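Local coordinates for protein lovastatin nonaketide synthase, polyketide synthase component (PDB 7CPX) that builds the polyketide backbone of lovastatin as an iterative multidomain homodimeric synthase, joining malonyl units with methylation and ketoreduction to give enzyme-bound dihydromonacolin L with its partner lovC, at residues A[627-632]-A[677-682]; A[564-569]-A[622-627]; A[590-595]-A[605-610]; A[634-639]-A[659-664]. The protein carries 2 engineered substitutions. All coordinates share one frame; numbering follows the deposited sequence.

Contact 1 (A[627-632]-A[677-682])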
loop_
_atom_site.group_PDB
_atom_site.type_symbol
_atom_site.label_atom_id
_atom_site.label_comp_id
_atom_site.label_asym_id
_atom_site.label_seq_id
_atom_site.Cartn_x
_atom_site.Cartn_y
_atom_site.Cartn_z
ATOM N N SER A 627 43.033 -71.191 -42.790
ATOM C CA SER A 627 43.224 -69.994 -41.977
ATOM C C SER A 627 43.478 -68.770 -42.847
ATOM O O SER A 627 42.928 -67.693 -42.586
ATOM C CB SER A 627 44.378 -70.204 -40.996
ATOM O OG SER A 627 45.589 -70.459 -41.682
ATOM N N GLN A 628 44.309 -68.909 -43.891
ATOM C CA GLN A 628 44.594 -67.751 -44.739
ATOM C C GLN A 628 43.350 -67.306 -45.495
ATOM O O GLN A 628 42.924 -66.147 -45.333
ATOM C CB GLN A 628 45.761 -68.065 -45.677
ATOM C CG GLN A 628 47.082 -68.283 -44.961
ATOM C CD GLN A 628 48.180 -68.745 -45.897
ATOM O OE1 GLN A 628 47.939 -68.996 -47.077
ATOM N NE2 GLN A 628 49.395 -68.862 -45.373
ATOM N N PRO A 629 42.721 -68.145 -46.322
ATOM C CA PRO A 629 41.489 -67.704 -46.993
ATOM C C PRO A 629 40.369 -67.359 -46.032
ATOM O O PRO A 629 39.542 -66.503 -46.356
ATOM C CB PRO A 629 41.126 -68.895 -47.889
ATOM C CG PRO A 629 41.820 -70.055 -47.296
ATOM C CD PRO A 629 43.076 -69.528 -46.682
ATOM N N LEU A 630 40.304 -67.995 -44.860
ATOM C CA LEU A 630 39.270 -67.635 -43.893
ATOM C C LEU A 630 39.416 -66.184 -43.457
ATOM O O LEU A 630 38.448 -65.415 -43.475
ATOM C CB LEU A 630 39.326 -68.568 -42.683
ATOM C CG LEU A 630 38.417 -68.194 -41.509
ATOM C CD1 LEU A 630 37.768 -69.434 -40.919
ATOM C CD2 LEU A 630 39.194 -67.443 -40.436
ATOM N N CYS A 631 40.629 -65.788 -43.066
ATOM C CA CYS A 631 40.858 -64.405 -42.665
ATOM C C CYS A 631 40.656 -63.456 -43.838
ATOM O O CYS A 631 40.112 -62.355 -43.673
ATOM C CB CYS A 631 42.265 -64.252 -42.087
ATOM S SG CYS A 631 42.650 -62.583 -41.509
ATOM N N CYS A 632 41.095 -63.860 -45.033
ATOM C CA CYS A 632 40.906 -63.005 -46.201
ATOM C C CYS A 632 39.426 -62.762 -46.468
ATOM O O CYS A 632 39.014 -61.628 -46.728
ATOM C CB CYS A 632 41.573 -63.630 -47.425
ATOM S SG CYS A 632 41.489 -62.597 -48.906
ATOM N N ILE A 677 43.420 -65.304 -54.519
ATOM C CA ILE A 677 44.838 -65.324 -54.181
ATOM C C ILE A 677 45.044 -65.876 -52.780
ATOM O O ILE A 677 46.017 -66.591 -52.518
ATOM C CB ILE A 677 45.438 -63.914 -54.327
ATOM C CG1 ILE A 677 45.486 -63.512 -55.802
ATOM C CG2 ILE A 677 46.826 -63.868 -53.701
ATOM C CD1 ILE A 677 45.768 -62.042 -56.033
ATOM N N ALA A 678 44.146 -65.546 -51.850
ATOM C CA ALA A 678 44.262 -66.086 -50.499
ATOM C C ALA A 678 44.133 -67.604 -50.509
ATOM O O ALA A 678 44.920 -68.312 -49.868
ATOM C CB ALA A 678 43.204 -65.460 -49.591
ATOM N N TYR A 679 43.148 -68.125 -51.244
ATOM C CA TYR A 679 42.997 -69.573 -51.343
ATOM C C TYR A 679 44.213 -70.207 -52.007
ATOM O O TYR A 679 44.687 -71.264 -51.574
ATOM C CB TYR A 679 41.725 -69.924 -52.114
ATOM C CG TYR A 679 40.472 -69.940 -51.267
ATOM C CD1 TYR A 679 40.270 -70.929 -50.313
ATOM C CD2 TYR A 679 39.484 -68.980 -51.433
ATOM C CE1 TYR A 679 39.124 -70.954 -49.541
ATOM C CE2 TYR A 679 38.335 -68.997 -50.665
ATOM C CZ TYR A 679 38.160 -69.986 -49.720
ATOM O OH TYR A 679 37.019 -70.009 -48.953
ATOM N N LEU A 680 44.732 -69.576 -53.063
ATOM C CA LEU A 680 45.911 -70.110 -53.738
ATOM C C LEU A 680 47.107 -70.162 -52.794
ATOM O O LEU A 680 47.835 -71.161 -52.756
ATOM C CB LEU A 680 46.234 -69.256 -54.964
ATOM C CG LEU A 680 47.380 -69.732 -55.860
ATOM C CD1 LEU A 680 46.981 -70.977 -56.635
ATOM C CD2 LEU A 680 47.807 -68.618 -56.805
ATOM N N ARG A 681 47.321 -69.094 -52.025
ATOM C CA ARG A 681 48.425 -69.068 -51.072
ATOM C C ARG A 681 48.218 -70.079 -49.955
ATOM O O ARG A 681 49.194 -70.587 -49.391
ATOM C CB ARG A 681 48.579 -67.658 -50.499
ATOM C CG ARG A 681 49.670 -67.508 -49.450
ATOM C CD ARG A 681 51.019 -68.012 -49.941
ATOM N NE ARG A 681 51.320 -69.346 -49.437
ATOM C CZ ARG A 681 52.514 -69.922 -49.499
ATOM N NH1 ARG A 681 53.552 -69.307 -50.042
ATOM N NH2 ARG A 681 52.671 -71.145 -49.001
ATOM N N GLY A 682 46.962 -70.381 -49.618
ATOM C CA GLY A 682 46.709 -71.415 -48.629
ATOM C C GLY A 682 47.301 -72.752 -49.033
ATOM O O GLY A 682 47.889 -73.457 -48.207
#

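Contact 2 (A[564-569]-A[622-627])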
loop_
_atom_site.group_PDB
_atom_site.type_symbol
_atom_site.label_atom_id
_atom_site.label_comp_id
_atom_site.label_asym_id
_atom_site.label_seq_id
_atom_site.Cartn_x
_atom_site.Cartn_y
_atom_site.Cartn_z
ATOM N N THR A 564 44.001 -57.373 -40.399
ATOM C CA THR A 564 44.580 -58.440 -39.598
ATOM C C THR A 564 45.066 -59.581 -40.487
ATOM O O THR A 564 44.547 -59.811 -41.582
ATOM C CB THR A 564 43.555 -58.969 -38.594
ATOM O OG1 THR A 564 42.412 -59.477 -39.294
ATOM C CG2 THR A 564 43.115 -57.861 -37.646
ATOM N N GLY A 565 46.067 -60.306 -39.993
ATOM C CA GLY A 565 46.691 -61.363 -40.765
ATOM C C GLY A 565 46.565 -62.739 -40.148
ATOM O O GLY A 565 45.833 -62.932 -39.173
ATOM N N GLN A 566 47.281 -63.707 -40.716
ATOM C CA GLN A 566 47.251 -65.067 -40.201
ATOM C C GLN A 566 47.844 -65.118 -38.799
ATOM O O GLN A 566 48.709 -64.316 -38.433
ATOM C CB GLN A 566 48.017 -66.008 -41.132
ATOM C CG GLN A 566 47.989 -67.468 -40.703
ATOM C CD GLN A 566 48.678 -68.382 -41.698
ATOM O OE1 GLN A 566 49.129 -67.942 -42.755
ATOM N NE2 GLN A 566 48.763 -69.664 -41.361
ATOM N N GLY A 567 47.365 -66.076 -38.007
ATOM C CA GLY A 567 47.722 -66.181 -36.613
ATOM C C GLY A 567 46.791 -65.442 -35.677
ATOM O O GLY A 567 46.810 -65.704 -34.469
ATOM N N ALA A 568 45.979 -64.524 -36.203
ATOM C CA ALA A 568 44.972 -63.823 -35.425
ATOM C C ALA A 568 43.559 -64.314 -35.696
ATOM O O ALA A 568 42.637 -63.925 -34.970
ATOM C CB ALA A 568 45.041 -62.315 -35.709
ATOM N N GLN A 569 43.361 -65.148 -36.714
ATOM C CA GLN A 569 42.027 -65.626 -37.042
ATOM C C GLN A 569 41.459 -66.440 -35.886
ATOM O O GLN A 569 42.144 -67.294 -35.314
ATOM C CB GLN A 569 42.056 -66.459 -38.326
ATOM C CG GLN A 569 42.596 -67.879 -38.177
ATOM C CD GLN A 569 44.034 -67.922 -37.698
ATOM O OE1 GLN A 569 44.689 -66.889 -37.565
ATOM N NE2 GLN A 569 44.532 -69.124 -37.436
ATOM N N GLN A 622 43.472 -73.195 -37.860
ATOM C CA GLN A 622 44.867 -72.780 -37.874
ATOM C C GLN A 622 45.607 -73.230 -39.123
ATOM O O GLN A 622 46.716 -72.745 -39.373
ATOM C CB GLN A 622 45.603 -73.328 -36.644
ATOM C CG GLN A 622 45.224 -72.654 -35.338
ATOM C CD GLN A 622 45.901 -73.293 -34.140
ATOM O OE1 GLN A 622 45.808 -74.502 -33.933
ATOM N NE2 GLN A 622 46.593 -72.482 -33.348
ATOM N N TYR A 623 45.026 -74.135 -39.905
ATOM C CA TYR A 623 45.677 -74.609 -41.117
ATOM C C TYR A 623 45.784 -73.469 -42.120
ATOM O O TYR A 623 44.836 -72.700 -42.303
ATOM C CB TYR A 623 44.892 -75.776 -41.724
ATOM C CG TYR A 623 44.291 -76.719 -40.703
ATOM C CD1 TYR A 623 45.047 -77.735 -40.134
ATOM C CD2 TYR A 623 42.965 -76.591 -40.310
ATOM C CE1 TYR A 623 44.498 -78.595 -39.200
ATOM C CE2 TYR A 623 42.409 -77.445 -39.378
ATOM C CZ TYR A 623 43.180 -78.446 -38.827
ATOM O OH TYR A 623 42.628 -79.299 -37.899
ATOM N N ALA A 624 46.941 -73.360 -42.773
ATOM C CA ALA A 624 47.129 -72.300 -43.757
ATOM C C ALA A 624 46.045 -72.357 -44.827
ATOM O O ALA A 624 45.407 -71.344 -45.136
ATOM C CB ALA A 624 48.516 -72.410 -44.389
ATOM N N THR A 625 45.788 -73.558 -45.356
ATOM C CA THR A 625 44.854 -73.719 -46.465
ATOM C C THR A 625 43.487 -73.135 -46.146
ATOM O O THR A 625 42.764 -72.714 -47.055
ATOM C CB THR A 625 44.707 -75.201 -46.820
ATOM O OG1 THR A 625 44.181 -75.915 -45.694
ATOM C CG2 THR A 625 46.048 -75.799 -47.212
ATOM N N PHE A 626 43.107 -73.119 -44.873
ATOM C CA PHE A 626 41.838 -72.554 -44.435
ATOM C C PHE A 626 42.003 -71.274 -43.634
ATOM O O PHE A 626 41.203 -70.351 -43.785
ATOM C CB PHE A 626 41.074 -73.580 -43.592
ATOM C CG PHE A 626 40.957 -74.927 -44.244
ATOM C CD1 PHE A 626 40.657 -75.036 -45.591
ATOM C CD2 PHE A 626 41.165 -76.085 -43.513
ATOM C CE1 PHE A 626 40.554 -76.274 -46.194
ATOM C CE2 PHE A 626 41.063 -77.326 -44.110
ATOM C CZ PHE A 626 40.757 -77.421 -45.453
ATOM N N SER A 627 43.033 -71.191 -42.790
ATOM C CA SER A 627 43.224 -69.994 -41.977
ATOM C C SER A 627 43.478 -68.770 -42.847
ATOM O O SER A 627 42.928 -67.693 -42.586
ATOM C CB SER A 627 44.378 -70.204 -40.996
ATOM O OG SER A 627 45.589 -70.459 -41.682
#

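Contact 3 (A[590-595]-A[605-610])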
loop_
_atom_site.group_PDB
_atom_site.type_symbol
_atom_site.label_atom_id
_atom_site.label_comp_id
_atom_site.label_asym_id
_atom_site.label_seq_id
_atom_site.Cartn_x
_atom_site.Cartn_y
_atom_site.Cartn_z
ATOM N N GLU A 590 29.884 -65.197 -54.007
ATOM C CA GLU A 590 30.890 -64.622 -54.898
ATOM C C GLU A 590 32.281 -65.147 -54.559
ATOM O O GLU A 590 33.080 -65.448 -55.455
ATOM C CB GLU A 590 30.859 -63.097 -54.814
ATOM C CG GLU A 590 29.571 -62.473 -55.326
ATOM C CD GLU A 590 29.378 -62.670 -56.817
ATOM O OE1 GLU A 590 30.318 -63.153 -57.481
ATOM O OE2 GLU A 590 28.284 -62.343 -57.323
ATOM N N LEU A 591 32.588 -65.257 -53.265
ATOM C CA LEU A 591 33.878 -65.804 -52.856
ATOM C C LEU A 591 34.024 -67.254 -53.301
ATOM O O LEU A 591 35.107 -67.678 -53.718
ATOM C CB LEU A 591 34.045 -65.695 -51.339
ATOM C CG LEU A 591 34.002 -64.296 -50.715
ATOM C CD1 LEU A 591 34.412 -64.362 -49.252
ATOM C CD2 LEU A 591 34.875 -63.304 -51.470
ATOM N N ASP A 592 32.946 -68.033 -53.208
ATOM C CA ASP A 592 32.980 -69.413 -53.682
ATOM C C ASP A 592 33.222 -69.469 -55.184
ATOM O O ASP A 592 33.982 -70.315 -55.669
ATOM C CB ASP A 592 31.670 -70.121 -53.330
ATOM C CG ASP A 592 31.475 -70.278 -51.836
ATOM O OD1 ASP A 592 32.456 -70.605 -51.138
ATOM O OD2 ASP A 592 30.337 -70.076 -51.361
ATOM N N ASP A 593 32.574 -68.579 -55.938
ATOM C CA ASP A 593 32.805 -68.525 -57.378
ATOM C C ASP A 593 34.261 -68.201 -57.680
ATOM O O ASP A 593 34.868 -68.798 -58.578
ATOM C CB ASP A 593 31.881 -67.491 -58.020
ATOM C CG ASP A 593 30.414 -67.811 -57.812
ATOM O OD1 ASP A 593 30.074 -69.008 -57.706
ATOM O OD2 ASP A 593 29.601 -66.865 -57.754
ATOM N N SER A 594 34.838 -67.253 -56.939
ATOM C CA SER A 594 36.254 -66.942 -57.109
ATOM C C SER A 594 37.121 -68.148 -56.771
ATOM O O SER A 594 38.115 -68.425 -57.454
ATOM C CB SER A 594 36.633 -65.749 -56.233
ATOM O OG SER A 594 35.745 -64.666 -56.441
ATOM N N LEU A 595 36.759 -68.875 -55.713
ATOM C CA LEU A 595 37.500 -70.070 -55.326
ATOM C C LEU A 595 37.485 -71.106 -56.442
ATOM O O LEU A 595 38.510 -71.726 -56.747
ATOM C CB LEU A 595 36.900 -70.644 -54.040
ATOM C CG LEU A 595 37.224 -72.094 -53.675
ATOM C CD1 LEU A 595 38.706 -72.272 -53.436
ATOM C CD2 LEU A 595 36.432 -72.514 -52.448
ATOM N N SER A 605 40.555 -75.028 -53.239
ATOM C CA SER A 605 40.937 -75.155 -51.841
ATOM C C SER A 605 39.662 -75.314 -51.024
ATOM O O SER A 605 38.780 -74.450 -51.070
ATOM C CB SER A 605 41.734 -73.935 -51.390
ATOM O OG SER A 605 42.029 -73.999 -50.005
ATOM N N TRP A 606 39.560 -76.419 -50.287
ATOM C CA TRP A 606 38.276 -76.843 -49.741
ATOM C C TRP A 606 37.580 -75.695 -49.022
ATOM O O TRP A 606 38.190 -74.961 -48.241
ATOM C CB TRP A 606 38.471 -78.033 -48.800
ATOM C CG TRP A 606 39.011 -79.239 -49.507
ATOM C CD1 TRP A 606 40.127 -79.951 -49.180
ATOM C CD2 TRP A 606 38.466 -79.863 -50.678
ATOM N NE1 TRP A 606 40.307 -80.985 -50.068
ATOM C CE2 TRP A 606 39.301 -80.952 -50.997
ATOM C CE3 TRP A 606 37.352 -79.608 -51.483
ATOM C CZ2 TRP A 606 39.056 -81.785 -52.088
ATOM C CZ3 TRP A 606 37.111 -80.436 -52.565
ATOM C CH2 TRP A 606 37.959 -81.511 -52.857
ATOM N N THR A 607 36.286 -75.553 -49.300
ATOM C CA THR A 607 35.527 -74.358 -48.940
ATOM C C THR A 607 35.384 -74.275 -47.427
ATOM O O THR A 607 34.581 -74.990 -46.822
ATOM C CB THR A 607 34.158 -74.384 -49.613
ATOM O OG1 THR A 607 34.313 -74.666 -51.009
ATOM C CG2 THR A 607 33.455 -73.044 -49.447
ATOM N N LEU A 608 36.167 -73.390 -46.808
ATOM C CA LEU A 608 35.948 -73.065 -45.404
ATOM C C LEU A 608 34.622 -72.346 -45.211
ATOM O O LEU A 608 34.011 -72.439 -44.141
ATOM C CB LEU A 608 37.096 -72.203 -44.885
ATOM C CG LEU A 608 37.233 -70.849 -45.590
ATOM C CD1 LEU A 608 36.536 -69.743 -44.808
ATOM C CD2 LEU A 608 38.692 -70.510 -45.814
ATOM N N LEU A 609 34.165 -71.623 -46.236
ATOM C CA LEU A 609 32.920 -70.873 -46.142
ATOM C C LEU A 609 31.726 -71.775 -45.865
ATOM O O LEU A 609 30.709 -71.298 -45.349
ATOM C CB LEU A 609 32.698 -70.086 -47.435
ATOM C CG LEU A 609 33.829 -69.122 -47.808
ATOM C CD1 LEU A 609 33.767 -68.736 -49.278
ATOM C CD2 LEU A 609 33.782 -67.884 -46.929
ATOM N N ASP A 610 31.826 -73.062 -46.197
ATOM C CA ASP A 610 30.755 -74.022 -45.955
ATOM C C ASP A 610 31.204 -75.186 -45.082
ATOM O O ASP A 610 30.441 -76.143 -44.906
ATOM C CB ASP A 610 30.211 -74.551 -47.285
ATOM C CG ASP A 610 29.726 -73.443 -48.199
ATOM O OD1 ASP A 610 29.283 -72.396 -47.682
ATOM O OD2 ASP A 610 29.789 -73.618 -49.433
#

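Contact 4 (A[634-639]-A[659-664])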
loop_
_atom_site.group_PDB
_atom_site.type_symbol
_atom_site.label_atom_id
_atom_site.label_comp_id
_atom_site.label_asym_id
_atom_site.label_seq_id
_atom_site.Cartn_x
_atom_site.Cartn_y
_atom_site.Cartn_z
ATOM N N VAL A 634 36.988 -63.031 -44.261
ATOM C CA VAL A 634 36.477 -62.224 -43.156
ATOM C C VAL A 634 36.707 -60.747 -43.438
ATOM O O VAL A 634 35.789 -59.923 -43.348
ATOM C CB VAL A 634 37.139 -62.654 -41.834
ATOM C CG1 VAL A 634 36.945 -61.588 -40.769
ATOM C CG2 VAL A 634 36.582 -63.988 -41.369
ATOM N N GLN A 635 37.941 -60.396 -43.801
ATOM C CA GLN A 635 38.271 -58.994 -44.021
ATOM C C GLN A 635 37.573 -58.448 -45.261
ATOM O O GLN A 635 37.148 -57.289 -45.275
ATOM C CB GLN A 635 39.787 -58.834 -44.122
ATOM C CG GLN A 635 40.502 -59.197 -42.829
ATOM C CD GLN A 635 42.010 -59.180 -42.958
ATOM O OE1 GLN A 635 42.655 -58.174 -42.668
ATOM N NE2 GLN A 635 42.583 -60.300 -43.383
ATOM N N ILE A 636 37.427 -59.269 -46.303
ATOM C CA ILE A 636 36.729 -58.827 -47.507
ATOM C C ILE A 636 35.271 -58.524 -47.191
ATOM O O ILE A 636 34.729 -57.488 -47.594
ATOM C CB ILE A 636 36.856 -59.882 -48.619
ATOM C CG1 ILE A 636 38.290 -59.912 -49.156
ATOM C CG2 ILE A 636 35.868 -59.592 -49.741
ATOM C CD1 ILE A 636 38.607 -61.132 -49.995
ATOM N N VAL A 637 34.611 -59.424 -46.460
ATOM C CA VAL A 637 33.213 -59.205 -46.104
ATOM C C VAL A 637 33.079 -57.963 -45.236
ATOM O O VAL A 637 32.178 -57.140 -45.437
ATOM C CB VAL A 637 32.640 -60.451 -45.405
ATOM C CG1 VAL A 637 31.283 -60.143 -44.791
ATOM C CG2 VAL A 637 32.532 -61.606 -46.386
ATOM N N LEU A 638 33.969 -57.808 -44.254
ATOM C CA LEU A 638 33.875 -56.662 -43.357
ATOM C C LEU A 638 34.096 -55.349 -44.101
ATOM O O LEU A 638 33.370 -54.376 -43.876
ATOM C CB LEU A 638 34.876 -56.819 -42.215
ATOM C CG LEU A 638 34.543 -57.968 -41.259
ATOM C CD1 LEU A 638 35.746 -58.346 -40.417
ATOM C CD2 LEU A 638 33.365 -57.599 -40.368
ATOM N N VAL A 639 35.087 -55.300 -44.994
ATOM C CA VAL A 639 35.349 -54.064 -45.725
ATOM C C VAL A 639 34.218 -53.775 -46.705
ATOM O O VAL A 639 33.860 -52.613 -46.927
ATOM C CB VAL A 639 36.718 -54.128 -46.427
ATOM C CG1 VAL A 639 36.709 -55.152 -47.542
ATOM C CG2 VAL A 639 37.113 -52.754 -46.959
ATOM N N GLU A 659 47.257 -58.572 -45.856
ATOM C CA GLU A 659 47.691 -57.891 -47.069
ATOM C C GLU A 659 46.700 -58.117 -48.203
ATOM O O GLU A 659 46.221 -57.158 -48.819
ATOM C CB GLU A 659 49.089 -58.369 -47.467
ATOM C CG GLU A 659 49.865 -57.386 -48.336
ATOM C CD GLU A 659 49.200 -57.125 -49.673
ATOM O OE1 GLU A 659 48.741 -58.095 -50.312
ATOM O OE2 GLU A 659 49.125 -55.946 -50.079
ATOM N N ILE A 660 46.355 -59.379 -48.470
ATOM C CA ILE A 660 45.555 -59.697 -49.649
ATOM C C ILE A 660 44.237 -58.933 -49.610
ATOM O O ILE A 660 43.880 -58.220 -50.556
ATOM C CB ILE A 660 45.321 -61.215 -49.747
ATOM C CG1 ILE A 660 46.657 -61.958 -49.855
ATOM C CG2 ILE A 660 44.433 -61.536 -50.940
ATOM C CD1 ILE A 660 46.541 -63.463 -49.708
ATOM N N ALA A 661 43.519 -59.035 -48.490
ATOM C CA ALA A 661 42.267 -58.302 -48.363
ATOM C C ALA A 661 42.501 -56.806 -48.507
ATOM O O ALA A 661 41.730 -56.109 -49.179
ATOM C CB ALA A 661 41.607 -58.617 -47.019
ATOM N N CYS A 662 43.577 -56.297 -47.903
ATOM C CA CYS A 662 43.878 -54.876 -48.027
ATOM C C CYS A 662 44.056 -54.486 -49.486
ATOM O O CYS A 662 43.679 -53.379 -49.892
ATOM C CB CYS A 662 45.128 -54.530 -47.220
ATOM S SG CYS A 662 45.479 -52.762 -47.131
ATOM N N ALA A 663 44.611 -55.390 -50.299
ATOM C CA ALA A 663 44.767 -55.093 -51.718
ATOM C C ALA A 663 43.418 -54.807 -52.359
ATOM O O ALA A 663 43.299 -53.912 -53.204
ATOM C CB ALA A 663 45.466 -56.253 -52.426
ATOM N N PHE A 664 42.386 -55.557 -51.968
ATOM C CA PHE A 664 41.042 -55.260 -52.449
ATOM C C PHE A 664 40.549 -53.925 -51.907
ATOM O O PHE A 664 39.878 -53.168 -52.618
ATOM C CB PHE A 664 40.085 -56.388 -52.062
ATOM C CG PHE A 664 38.640 -55.976 -52.040
ATOM C CD1 PHE A 664 38.038 -55.443 -53.169
ATOM C CD2 PHE A 664 37.882 -56.132 -50.894
ATOM C CE1 PHE A 664 36.710 -55.063 -53.148
ATOM C CE2 PHE A 664 36.553 -55.757 -50.868
ATOM C CZ PHE A 664 35.966 -55.222 -51.997
#

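Contact 1 (A[627-632]-A[677-682])
Gln628, Pro629 and Cys632 meet Ala678, Tyr679, Arg681 and Gly682 where two helices of the malonyl transacylase domain pack as an antiparallel pair, their axes 7.8 Å apart at 164°. Such a close approach suits the small Ala678 and Gly682, which put little bulk between the backbones. Gln628 leaves its helix with CG anti to the carbonyl carbon, and from there the chain runs extended. CB and CG carry it toward the other helix, and CD comes 4.0 Å from Arg681 CG. At the tip, OE1 lies 3.3 Å from that same CG. OE1 is also 3.1 Å from Gly682 N, but the angle is too poor for a hydrogen bond, and that N-H is already given to Ala678 O. NE2 turns to Gln566 OE1 and is hydrogen-bonded there. Pro629, lacking an amide hydrogen to give to the turn before, sits at a kink in its helix and offers a compact ring. Its CB lies over one face of Tyr679, 3.4 Å from the ring centroid and 17° off the normal, in a CH-pi contact. One turn after Pro629, Cys632 touches Ala678 CB through CB at 3.3 Å and SG at 3.4 Å.

Contact 2 (A[564-569]-A[622-627])
Gln566, its CA 6.6 Å from that of Ser627, follows Gly565 in a type II turn that ends at Ala568 and sets the loop 564-569 against the start of helix 624-644. Gly567 holds the third place of the turn with a positive phi of 91°, a backbone shape that a residue without CB accepts easily. The sequence from Gly565 to Gln569 is the GQGxQ signature of acyltransferase domains, a loop that borders the active site in relatives. Gln566 is fully extended, CG anti to the backbone N (chi1 -178°), and brings NE2 to 3.9 Å from Ala624 CA. NE2 is 3.3 Å from Ser627 OG, but the angle is poor for a hydrogen bond. Gln569 instead bends at chi2. Its NE2 lies 3.7 Å from both Gln622 CA and Ser627 CB, and it donates to Val621 O, while OE1 receives a weak bond of 2.8 Å from Gly567 N. Glutamine suits this place because its amide gives and accepts at once. Gln566 OE1 accepts from Gln628 NE2 and, weakly, from Ser656 OG, at the probable nucleophile elbow. Across the boundary the amides thus pack by van der Waals contact, their bonds to Gln628, Ser656 and Val621 leading outside the two segments.

Contact 3 (A[590-595]-A[605-610])
Helix 582-596 of the transacylase domain turns Leu591, Asp592 and Leu595, one face of the helix, onto the irregular segment 605-610, part of the long connection leading to helix 624-644. Leu595 has CG anti to the backbone N (chi1 162°), and its fork spreads over the backbone and side chains of this segment. CD1 lies 3.2 Å from Ser605 O, and CD2 is 3.3 Å from Thr607 OG1, the two side chains crossing obliquely. One turn earlier Leu591 CB meets Leu609 CD1 at 3.7 Å, a plain apolar contact that suits two leucines at a buried place. Asp592 runs past Leu609 in the opposite direction and crosses Thr607 at about a right angle, and its OD1 lies beside the methyls Leu609 CD1 and Thr607 CG2. Its OD2 faces Asp610 OD2 tip to tip at 4.1 Å, the carboxylate planes 54° apart. This pairing of like charges is probably eased by Arg589, whose NH2 makes a salt bridge to each aspartate. Away from helix 582-596, Leu608 and Leu609 of the segment rest on Tyr679 of helix 671-682, while Leu608 also touches Pro629 and Leu630 of helix 624-644; Leu591 reaches Ala633 of that same helix.

Contact 4 (A[634-639]-A[659-664])
Val639, Ile636 and Gln635 pack against Phe664 and Ala661, each helix giving side chains that project from successive turns. Phe664 holds CG anti to its backbone N (chi1 158°), and its ring reaches across to the branched residues of the other helix. Val639 CG1 lies between the backbone N and the carbonyl carbon (chi1 68°) and comes 3.4 Å from Phe664 CE2, with Phe664 CD2 next at 3.7 Å. Ile636 comes to the same ring atoms from the other side of the ring plane: its CG2 is 4.1 Å from Phe664 CE2. Both methyls come in obliquely. Beta-branched residues suit this place, since a methyl fixed close to the backbone fills the space beside a large flat ring. The helices lie side by side and nearly parallel, axes 9.0 Å apart at 28°, in the alpha/beta core of the acyltransferase fold. Helix 624-644 leads into strand 648-652, and the turn after that strand, with its GxSxG pattern consistent with a nucleophile elbow, opens into helix 657-665. Where the ring gives way, Ala661 is small enough to let the backbones approach. Its CB is met by Ile636 CG1 at 4.2 Å and by Gln635 CB at 3.4 Å. Gln635 is extended beyond CG, and its amide turns past the methyl, CD standing 4.1 Å from Ala661 CB. Gln635 NE2 makes a weak hydrogen bond back to Cys631 O, one turn earlier in its own helix. On the sheet side, Phe563 of strand 558-563 touches both Gln635 and Ala661.

All four contacts lie in the malonyl transacylase domain, their centres 8 to 15 Å apart, far from the centre of the elongated chain. Helix 624-644 is shared by three of them: its start serves contact 2, its next turns contact 1 and its middle contact 4. Contact 3 lies in the stretch of chain before that helix and falls within the span bridged by contact 2. Contact 4 lies likewise between the two halves of contact 1, since helix 657-665 precedes helix 671-682. The GQGxQ loop, the probable nucleophile elbow and the surrounding helices are thus packed about this helix beside the parallel sheet, joining distant parts of the sequence into a compact acyltransferase core.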